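Local coordinates for protein mandalate racemase/muconate lactonizing enzyme (Unidentified, PDB 4E4U) that is of unknown substrate but, as a mandelate racemase/muconate lactonizing enzyme homologue of the enolase superfamily, probably abstracts a proton alpha to a carboxylate, at residues E123-S127 against G356-P360. Sequence-based numbering, arbitrary orientation. Where two conformers were deposited one is given.
Sequences ERLRS and GYIIP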
loop_
_atom_site.group_PDB
_atom_site.type_symbol
_atom_site.label_atom_id
_atom_site.label_comp_id
_atom_site.label_asym_id
_atom_site.label_seq_id
_atom_site.Cartn_x
_atom_site.Cartn_y
_atom_site.Cartn_z
ATOM N N GLU A 123 -3.800 8.747 41.168
ATOM C CA GLU A 123 -3.817 9.495 42.413
ATOM C C GLU A 123 -3.019 10.789 42.279
ATOM O O GLU A 123 -3.328 11.793 42.928
ATOM C CB GLU A 123 -3.283 8.641 43.560
ATOM C CG GLU A 123 -4.129 7.404 43.848
ATOM C CD GLU A 123 -5.556 7.735 44.276
ATOM O OE1 GLU A 123 -5.804 8.862 44.753
ATOM O OE2 GLU A 123 -6.432 6.856 44.139
ATOM N N ARG A 124 -1.990 10.763 41.440
ATOM C CA ARG A 124 -1.221 11.963 41.132
ATOM C C ARG A 124 -0.699 11.871 39.706
ATOM O O ARG A 124 -0.626 10.781 39.135
ATOM C CB ARG A 124 -0.064 12.142 42.104
ATOM C CG ARG A 124 0.950 11.037 42.034
ATOM C CD ARG A 124 1.909 11.094 43.207
ATOM N NE ARG A 124 2.723 9.887 43.257
ATOM C CZ ARG A 124 3.867 9.784 43.922
ATOM N NH1 ARG A 124 4.342 10.825 44.595
ATOM N NH2 ARG A 124 4.537 8.640 43.910
ATOM N N LEU A 125 -0.319 13.012 39.145
ATOM C CA LEU A 125 0.012 13.094 37.730
ATOM C C LEU A 125 1.462 13.492 37.523
ATOM O O LEU A 125 1.882 14.578 37.929
ATOM C CB LEU A 125 -0.883 14.121 37.043
ATOM C CG LEU A 125 -2.387 13.880 37.138
ATOM C CD1 LEU A 125 -3.142 15.069 36.566
ATOM C CD2 LEU A 125 -2.759 12.600 36.401
ATOM N N ARG A 126 2.224 12.621 36.878
ATOM C CA ARG A 126 3.593 12.953 36.518
ATOM C C ARG A 126 3.596 14.250 35.711
ATOM O O ARG A 126 2.767 14.441 34.817
ATOM C CB ARG A 126 4.211 11.819 35.694
ATOM C CG ARG A 126 5.691 12.002 35.402
ATOM C CD ARG A 126 6.185 10.964 34.411
ATOM N NE ARG A 126 7.599 11.155 34.109
ATOM C CZ ARG A 126 8.250 10.538 33.129
ATOM N NH1 ARG A 126 7.613 9.675 32.342
ATOM N NH2 ARG A 126 9.541 10.787 32.932
ATOM N N SER A 127 4.525 15.145 36.027
ATOM C CA SER A 127 4.581 16.422 35.329
ATOM C C SER A 127 5.987 16.768 34.853
ATOM O O SER A 127 6.967 16.145 35.261
ATOM C CB SER A 127 4.030 17.543 36.207
ATOM O OG SER A 127 4.943 17.867 37.231
ATOM N N GLY A 356 7.306 16.565 41.980
ATOM C CA GLY A 356 7.255 16.137 40.593
ATOM C C GLY A 356 5.874 15.827 40.055
ATOM O O GLY A 356 5.731 15.570 38.861
ATOM N N TYR A 357 4.861 15.854 40.918
ATOM C CA TYR A 357 3.518 15.463 40.510
ATOM C C TYR A 357 2.476 16.529 40.781
ATOM O O TYR A 357 2.569 17.268 41.753
ATOM C CB TYR A 357 3.075 14.189 41.232
ATOM C CG TYR A 357 4.014 13.026 41.095
ATOM C CD1 TYR A 357 5.062 12.860 41.991
ATOM C CD2 TYR A 357 3.847 12.079 40.089
ATOM C CE1 TYR A 357 5.928 11.798 41.891
ATOM C CE2 TYR A 357 4.719 10.999 39.976
ATOM C CZ TYR A 357 5.757 10.870 40.887
ATOM O OH TYR A 357 6.639 9.813 40.816
ATOM N N ILE A 358 1.474 16.585 39.913
ATOM C CA ILE A 358 0.287 17.374 40.178
ATOM C C ILE A 358 -0.693 16.521 40.975
ATOM O O ILE A 358 -0.911 15.349 40.642
ATOM C CB ILE A 358 -0.368 17.828 38.868
ATOM C CG1 ILE A 358 0.577 18.767 38.124
ATOM C CG2 ILE A 358 -1.712 18.499 39.140
ATOM C CD1 ILE A 358 0.233 18.947 36.653
ATOM N N ILE A 359 -1.277 17.099 42.020
ATOM C CA ILE A 359 -2.276 16.403 42.819
ATOM C C ILE A 359 -3.656 16.927 42.443
ATOM O O ILE A 359 -3.982 18.066 42.755
ATOM C CB ILE A 359 -2.056 16.662 44.324
ATOM C CG1 ILE A 359 -0.595 16.402 44.707
ATOM C CG2 ILE A 359 -3.041 15.841 45.157
ATOM C CD1 ILE A 359 -0.113 15.003 44.395
ATOM N N PRO A 360 -4.469 16.106 41.756
ATOM C CA PRO A 360 -5.780 16.589 41.295
ATOM C C PRO A 360 -6.704 17.018 42.427
ATOM O O PRO A 360 -6.711 16.415 43.502
ATOM C CB PRO A 360 -6.377 15.370 40.586
ATOM C CG PRO A 360 -5.185 14.560 40.168
ATOM C CD PRO A 360 -4.189 14.742 41.279
HETATM O O HOH W 1 7.843 14.654 37.252
#
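A short antiparallel strand pairing joins strand 125-130, the first strand of the barrel, to strand 357-359, which comes more than 220 residues later in the chain. L125 and I358 form the hydrogen-bonded pair, with L125 N to I358 O at 2.8 Å and I358 N to L125 O at 2.9 Å. One residue on, R126 faces Y357 as a non-hydrogen-bonded pair. The pairing closes at G356, whose carbonyl O accepts from both S127 N (3.1 Å) and S127 OG (2.9 Å); a water spans G356 O and S127 O. The backbone angles of G356 (96/-6) would press any CB against the preceding carbonyl, so glycine suits this turn into the strand. On one face of the sheet L125 CB meets I358 CB at 4.2 Å, and L125 CD1 lies 4.2 Å from P360 CG; helix 314-325 covers this apolar patch. On the other face the guanidinium of R124 lies flat on the Y357 ring, its CZ 3.8 Å from the ring centroid, a cation-pi stack extended by a CH-pi contact from CD. D396 of the second subunit engages both residues, by a salt bridge to R124 and a hydrogen bond to Y357, tying the stack to the subunit interface. Strand 125-130 also pairs in parallel with barrel strands 162-165 and 333-335; strand 357-359 is an antiparallel addition to the modified TIM barrel characteristic of the enolase superfamily.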